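Local coordinates for protein prephenate dehydrogenase (Aquifex aeolicus, PDB 2G5C) that probably catalyses the NAD(+)-dependent oxidative decarboxylation of prephenate to 3-(4-hydroxyphenyl)pyruvate in tyrosine biosynthesis, at residues 37-40 with 41-45; 84-87 with 88-92; 188-191 with 192-196. All coordinates share one frame; numbering follows the deposited sequence.

Interaction 1 of 3, residues 37-40 with 41-45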
loop_
_atom_site.group_PDB
_atom_site.type_symbol
_atom_site.label_atom_id
_atom_site.label_comp_id
_atom_site.label_asym_id
_atom_site.label_seq_id
_atom_site.Cartn_x
_atom_site.Cartn_y
_atom_site.Cartn_z
ATOM N N GLU A 37 -17.888 23.539 -18.652
ATOM C CA GLU A 37 -16.437 23.541 -18.782
ATOM C C GLU A 37 -15.859 22.251 -19.355
ATOM O O GLU A 37 -14.874 22.283 -20.097
ATOM C CB GLU A 37 -15.796 23.819 -17.421
ATOM C CG GLU A 37 -15.482 25.278 -17.162
ATOM C CD GLU A 37 -14.393 25.804 -18.081
ATOM O OE1 GLU A 37 -13.331 25.149 -18.177
ATOM O OE2 GLU A 37 -14.595 26.871 -18.699
ATOM N N SER A 38 -16.457 21.117 -19.002
ATOM C CA SER A 38 -15.986 19.826 -19.493
ATOM C C SER A 38 -16.080 19.795 -21.015
ATOM O O SER A 38 -15.143 19.383 -21.706
ATOM C CB SER A 38 -16.828 18.693 -18.902
ATOM O OG SER A 38 -16.807 18.721 -17.484
ATOM N N ILE A 39 -17.222 20.240 -21.530
ATOM C CA ILE A 39 -17.456 20.273 -22.971
ATOM C C ILE A 39 -16.498 21.242 -23.669
ATOM O O ILE A 39 -15.755 20.855 -24.575
ATOM C CB ILE A 39 -18.907 20.709 -23.277
ATOM C CG1 ILE A 39 -19.895 19.809 -22.525
ATOM C CG2 ILE A 39 -19.158 20.674 -24.783
ATOM C CD1 ILE A 39 -19.778 18.330 -22.851
ATOM N N SER A 40 -16.520 22.500 -23.238
ATOM C CA SER A 40 -15.675 23.540 -23.818
ATOM C C SER A 40 -14.205 23.138 -23.911
ATOM O O SER A 40 -13.597 23.218 -24.980
ATOM C CB SER A 40 -15.801 24.825 -23.000
ATOM O OG SER A 40 -15.436 24.602 -21.649
ATOM N N LYS A 41 -13.634 22.708 -22.792
ATOM C CA LYS A 41 -12.239 22.297 -22.771
ATOM C C LYS A 41 -11.992 21.100 -23.677
ATOM O O LYS A 41 -11.010 21.066 -24.421
ATOM C CB LYS A 41 -11.804 21.954 -21.345
ATOM C CG LYS A 41 -11.594 23.160 -20.451
ATOM C CD LYS A 41 -10.778 22.782 -19.223
ATOM C CE LYS A 41 -10.280 24.017 -18.486
ATOM N NZ LYS A 41 -9.355 23.657 -17.371
ATOM N N ALA A 42 -12.888 20.119 -23.619
ATOM C CA ALA A 42 -12.750 18.915 -24.432
ATOM C C ALA A 42 -12.733 19.264 -25.914
ATOM O O ALA A 42 -12.025 18.631 -26.701
ATOM C CB ALA A 42 -13.887 17.949 -24.133
ATOM N N VAL A 43 -13.512 20.274 -26.288
ATOM C CA VAL A 43 -13.579 20.708 -27.676
ATOM C C VAL A 43 -12.278 21.388 -28.083
ATOM O O VAL A 43 -11.739 21.124 -29.157
ATOM C CB VAL A 43 -14.744 21.696 -27.904
ATOM C CG1 VAL A 43 -14.755 22.155 -29.352
ATOM C CG2 VAL A 43 -16.068 21.033 -27.554
ATOM N N ASP A 44 -11.775 22.265 -27.222
ATOM C CA ASP A 44 -10.535 22.969 -27.511
ATOM C C ASP A 44 -9.366 21.992 -27.560
ATOM O O ASP A 44 -8.470 22.114 -28.399
ATOM C CB ASP A 44 -10.264 24.038 -26.449
ATOM C CG ASP A 44 -11.340 25.102 -26.403
ATOM O OD1 ASP A 44 -11.714 25.626 -27.472
ATOM O OD2 ASP A 44 -11.807 25.422 -25.293
ATOM N N LEU A 45 -9.383 21.016 -26.658
ATOM C CA LEU A 45 -8.317 20.027 -26.592
ATOM C C LEU A 45 -8.402 19.031 -27.736
ATOM O O LEU A 45 -7.544 18.159 -27.876
ATOM C CB LEU A 45 -8.369 19.280 -25.255
ATOM C CG LEU A 45 -8.220 20.109 -23.978
ATOM C CD1 LEU A 45 -8.187 19.179 -22.775
ATOM C CD2 LEU A 45 -6.944 20.936 -24.043
#
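Glu37 and Lys41, one helical turn apart, meet at an oblique crossing in which the carboxylate lies against the aliphatic part of the lysine. Glu37 bends at its second torsion (chi2 -67°), which turns the carboxylate onto the lysine chain, and OE1 stands 3.3 Å from Lys41 CE. The charged atoms stay further apart, 4.3 Å from Glu37 OE1 to Lys41 NZ, too far for a salt bridge; the amine also has a long, weak ion pair with Glu129. At the backbone of this pair the carbonyl of Glu37 accepts twice from the same face of its plane: Ser40 OG donates at 2.8 Å from above that plane, and Lys41 N donates at 3.0 Å in the regular helical bond. A glycine in place of Ser40 would probably cost Glu37 O the first of these two donors, and Pro36 O its weak bond to the hydroxyl. Helix 36-44 belongs to a beta-alpha-beta unit of the Rossmann-type nucleotide-binding domain, following strand 28-32. On its buried side Ser38 OG bonds Asn35 and reaches the bound NAD through a weak hydrogen bond to O3B. A second pair one turn apart, Ile39 and Val43, meets through the CG2 methyls at 4.2 Å. Near the end of the helix, the amide of Asp44 donates to Ser40 O at 3.0 Å; Asp44 OD2 also lies 2.9 Å from Ser40 O, two acceptors that make no hydrogen bond with each other.

Interaction 2 of 3, residues 84-87 with 88-92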
loop_
_atom_site.group_PDB
_atom_site.type_symbol
_atom_site.label_atom_id
_atom_site.label_comp_id
_atom_site.label_asym_id
_atom_site.label_seq_id
_atom_site.Cartn_x
_atom_site.Cartn_y
_atom_site.Cartn_z
ATOM N N TYR A 84 -35.309 6.472 -25.111
ATOM C CA TYR A 84 -36.227 7.032 -26.097
ATOM C C TYR A 84 -35.573 8.033 -27.047
ATOM O O TYR A 84 -36.226 8.573 -27.940
ATOM C CB TYR A 84 -37.436 7.668 -25.402
ATOM C CG TYR A 84 -37.103 8.623 -24.284
ATOM C CD1 TYR A 84 -36.451 9.829 -24.538
ATOM C CD2 TYR A 84 -37.465 8.333 -22.967
ATOM C CE1 TYR A 84 -36.167 10.729 -23.507
ATOM C CE2 TYR A 84 -37.188 9.224 -21.929
ATOM C CZ TYR A 84 -36.541 10.419 -22.207
ATOM O OH TYR A 84 -36.273 11.308 -21.188
ATOM N N ILE A 85 -34.281 8.272 -26.861
ATOM C CA ILE A 85 -33.546 9.193 -27.720
ATOM C C ILE A 85 -32.765 8.387 -28.752
ATOM O O ILE A 85 -32.757 8.709 -29.938
ATOM C CB ILE A 85 -32.546 10.041 -26.906
ATOM C CG1 ILE A 85 -33.298 10.898 -25.889
ATOM C CG2 ILE A 85 -31.720 10.914 -27.837
ATOM C CD1 ILE A 85 -32.394 11.567 -24.880
ATOM N N LEU A 86 -32.116 7.326 -28.289
ATOM C CA LEU A 86 -31.316 6.482 -29.170
ATOM C C LEU A 86 -32.185 5.552 -29.997
ATOM O O LEU A 86 -33.244 5.116 -29.548
ATOM C CB LEU A 86 -30.338 5.634 -28.347
ATOM C CG LEU A 86 -29.347 6.364 -27.439
ATOM C CD1 LEU A 86 -28.573 5.351 -26.585
ATOM C CD2 LEU A 86 -28.406 7.194 -28.292
ATOM N N SER A 87 -31.731 5.246 -31.205
ATOM C CA SER A 87 -32.465 4.326 -32.058
ATOM C C SER A 87 -32.113 2.937 -31.537
ATOM O O SER A 87 -31.097 2.767 -30.857
ATOM C CB SER A 87 -32.016 4.461 -33.513
ATOM O OG SER A 87 -30.722 3.918 -33.696
ATOM N N GLU A 88 -32.949 1.952 -31.848
ATOM C CA GLU A 88 -32.722 0.580 -31.405
ATOM C C GLU A 88 -31.459 -0.005 -32.040
ATOM O O GLU A 88 -31.025 -1.099 -31.690
ATOM C CB GLU A 88 -33.924 -0.296 -31.774
ATOM C CG GLU A 88 -35.268 0.226 -31.290
ATOM C CD GLU A 88 -35.345 0.360 -29.780
ATOM O OE1 GLU A 88 -35.069 -0.632 -29.072
ATOM O OE2 GLU A 88 -35.687 1.463 -29.300
ATOM N N ASP A 89 -30.873 0.736 -32.970
ATOM C CA ASP A 89 -29.674 0.303 -33.676
ATOM C C ASP A 89 -28.385 0.706 -32.941
ATOM O O ASP A 89 -27.287 0.281 -33.307
ATOM C CB ASP A 89 -29.707 0.900 -35.092
ATOM C CG ASP A 89 -28.517 0.491 -35.944
ATOM O OD1 ASP A 89 -27.853 -0.521 -35.624
ATOM O OD2 ASP A 89 -28.259 1.183 -36.956
ATOM N N ALA A 90 -28.524 1.510 -31.894
ATOM C CA ALA A 90 -27.369 1.980 -31.132
ATOM C C ALA A 90 -26.800 0.961 -30.142
ATOM O O ALA A 90 -27.510 0.078 -29.659
ATOM C CB ALA A 90 -27.735 3.266 -30.384
ATOM N N THR A 91 -25.509 1.101 -29.851
ATOM C CA THR A 91 -24.818 0.234 -28.898
ATOM C C THR A 91 -24.395 1.088 -27.711
ATOM O O THR A 91 -23.810 2.157 -27.889
ATOM C CB THR A 91 -23.552 -0.397 -29.507
ATOM O OG1 THR A 91 -23.926 -1.324 -30.532
ATOM C CG2 THR A 91 -22.749 -1.129 -28.432
ATOM N N VAL A 92 -24.699 0.621 -26.504
ATOM C CA VAL A 92 -24.350 1.356 -25.292
ATOM C C VAL A 92 -23.526 0.490 -24.347
ATOM O O VAL A 92 -23.953 -0.599 -23.966
ATOM C CB VAL A 92 -25.605 1.830 -24.530
ATOM C CG1 VAL A 92 -25.190 2.579 -23.262
ATOM C CG2 VAL A 92 -26.456 2.722 -25.423
#
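Ser87 and Ala90 close a type I beta turn, and two kinds of interaction hold the stretch together. The polar part is centred on Ser87. Its carbonyl oxygen accepts the amide of Ala90 at 3.0 Å, a nearly straight bond (167° at the hydrogen) whose donor lies well above the carbonyl plane. Its side chain adds a second link: with OG placed between the backbone N and the carbonyl carbon (chi1 72°), the hydroxyl accepts from the amide of Asp89 at 3.3 Å, at a more bent angle of 143°. That long bond makes an ST turn, and OG also lies alongside Asp89 CB at 3.5 Å. Arg113 hydrogen-bonds Ser87 O through NH1, which makes only a long, weak ion pair with Glu88.

The apolar part lies on the inner side, where Leu86 points toward the chain that follows. Leu86 CB rests 4.1 Å from Ala90 CB, and farther out Leu86 CD1 meets Val92 CG2 at 3.6 Å as the two side chains pass at a slant. Both also touch Val66 of strand 65-68. The turn makes the connection from helix to second strand of the beta-alpha-beta unit 65-68, 72-85, 91-94 in the Rossmann-type domain. The chemistry is divided accordingly: polar bonds shape the turn, exposed at Ser87 to Asp89, while apolar contacts of Leu86 with Ala90 and Val92 hold the chain before it against the start of strand 91-94.

Interaction 3 of 3, residues 188-191 with 192-196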
loop_
_atom_site.group_PDB
_atom_site.type_symbol
_atom_site.label_atom_id
_atom_site.label_comp_id
_atom_site.label_asym_id
_atom_site.label_seq_id
_atom_site.Cartn_x
_atom_site.Cartn_y
_atom_site.Cartn_z
ATOM N N HIS A 188 -9.184 -0.710 -0.263
ATOM C CA HIS A 188 -9.462 0.708 -0.078
ATOM C C HIS A 188 -10.155 0.935 1.261
ATOM O O HIS A 188 -9.791 1.843 2.007
ATOM C CB HIS A 188 -10.309 1.256 -1.241
ATOM C CG HIS A 188 -9.506 1.586 -2.463
ATOM N ND1 HIS A 188 -8.990 0.622 -3.303
ATOM C CD2 HIS A 188 -9.085 2.778 -2.958
ATOM C CE1 HIS A 188 -8.287 1.202 -4.262
ATOM N NE2 HIS A 188 -8.329 2.509 -4.075
ATOM N N ALA A 189 -11.140 0.101 1.580
ATOM C CA ALA A 189 -11.848 0.216 2.853
ATOM C C ALA A 189 -10.842 0.133 4.003
ATOM O O ALA A 189 -10.931 0.868 4.992
ATOM C CB ALA A 189 -12.873 -0.895 2.979
ATOM N N VAL A 190 -9.879 -0.772 3.865
ATOM C CA VAL A 190 -8.848 -0.954 4.879
ATOM C C VAL A 190 -8.004 0.310 5.062
ATOM O O VAL A 190 -7.703 0.706 6.187
ATOM C CB VAL A 190 -7.934 -2.156 4.509
ATOM C CG1 VAL A 190 -6.618 -2.070 5.253
ATOM C CG2 VAL A 190 -8.646 -3.454 4.864
ATOM N N ALA A 191 -7.630 0.945 3.955
ATOM C CA ALA A 191 -6.823 2.163 4.009
ATOM C C ALA A 191 -7.604 3.298 4.676
ATOM O O ALA A 191 -7.060 4.044 5.498
ATOM C CB ALA A 191 -6.403 2.574 2.608
ATOM N N PHE A 192 -8.872 3.443 4.313
ATOM C CA PHE A 192 -9.699 4.486 4.925
ATOM C C PHE A 192 -9.727 4.257 6.436
ATOM O O PHE A 192 -9.611 5.200 7.222
ATOM C CB PHE A 192 -11.128 4.437 4.371
ATOM C CG PHE A 192 -11.260 4.950 2.964
ATOM C CD1 PHE A 192 -10.894 6.255 2.645
ATOM C CD2 PHE A 192 -11.777 4.136 1.955
ATOM C CE1 PHE A 192 -11.042 6.747 1.333
ATOM C CE2 PHE A 192 -11.930 4.614 0.643
ATOM C CZ PHE A 192 -11.561 5.923 0.332
ATOM N N ALA A 193 -9.877 2.997 6.837
ATOM C CA ALA A 193 -9.924 2.646 8.252
ATOM C C ALA A 193 -8.589 2.913 8.951
ATOM O O ALA A 193 -8.566 3.330 10.103
ATOM C CB ALA A 193 -10.317 1.181 8.421
ATOM N N LEU A 194 -7.484 2.649 8.259
ATOM C CA LEU A 194 -6.148 2.891 8.815
ATOM C C LEU A 194 -5.987 4.382 9.124
ATOM O O LEU A 194 -5.423 4.758 10.156
ATOM C CB LEU A 194 -5.055 2.486 7.813
ATOM C CG LEU A 194 -4.151 1.279 8.064
ATOM C CD1 LEU A 194 -3.659 1.288 9.509
ATOM C CD2 LEU A 194 -4.904 0.001 7.752
ATOM N N VAL A 195 -6.461 5.222 8.205
ATOM C CA VAL A 195 -6.387 6.669 8.381
ATOM C C VAL A 195 -7.213 7.052 9.605
ATOM O O VAL A 195 -6.758 7.818 10.449
ATOM C CB VAL A 195 -6.923 7.427 7.134
ATOM C CG1 VAL A 195 -7.009 8.930 7.425
ATOM C CG2 VAL A 195 -5.999 7.185 5.938
ATOM N N ASP A 196 -8.422 6.504 9.717
ATOM C CA ASP A 196 -9.260 6.824 10.866
ATOM C C ASP A 196 -8.535 6.414 12.143
ATOM O O ASP A 196 -8.579 7.122 13.156
ATOM C CB ASP A 196 -10.601 6.093 10.778
ATOM C CG ASP A 196 -11.561 6.516 11.868
ATOM O OD1 ASP A 196 -12.050 7.667 11.807
ATOM O OD2 ASP A 196 -11.816 5.705 12.788
#
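Phe192 CG lies anti to its own carbonyl carbon (chi1 -73°), which swings the ring back along the helix toward His188. Its CD2 comes 3.0 Å from His188 O, an oblique approach to the ring, and its CE2 stands 4.2 Å from His188 CB, while Ala189 CA sits at the ring's edge, near its plane. The same carbonyl receives the amide of Phe192 at 3.0 Å, so that one oxygen meets both the backbone and the ring of this residue. Another pair lies one turn apart on a different side of the helix: Val190, with CG1 anti to its backbone N (chi1 161°), and Leu194 run side by side and point the same way, CG1 of Val190 being 3.7 Å from CD2 of Leu194. Successive i to i+4 bonds complete the ladder, among them Leu194 N to Val190 O at 2.8 Å and Val195 N to Ala191 O at 3.0 Å.

These residues form part of the long helix 173-201 of the dimerization domain. Trp230 of helix 227-236 stacks on the His188 ring and meets the Phe192 ring edge-to-face, and His188 ND1 hydrogen-bonds Ser184 O. Val190 packs on Val190 of the second subunit. With the amides of Phe192 to Val195 bonded to carbonyls one turn back, apolar side chains make much of the contact with helix 227-236 and the second subunit, to which Asp196 adds a hydrogen bond with Ser251 of that subunit.

Interactions 1 and 2 belong to two beta-alpha-beta units of the nucleotide-binding domain; their centres are 25 Å apart and their nearest atoms about 14 Å, so they do not touch. Interaction 1 is the one at the cofactor: the side chain of Ser38 is about 3 Å from the bound NAD, that of Val92 in interaction 2 about 12 Å. Interaction 3 belongs to the dimerization domain, its centre 35 Å from that of interaction 1 and 41 Å from that of interaction 2. Even so, its His188 side chain is about 9 Å from NAD, so 188-196 approaches the cofactor region from the dimerization domain without touching NAD.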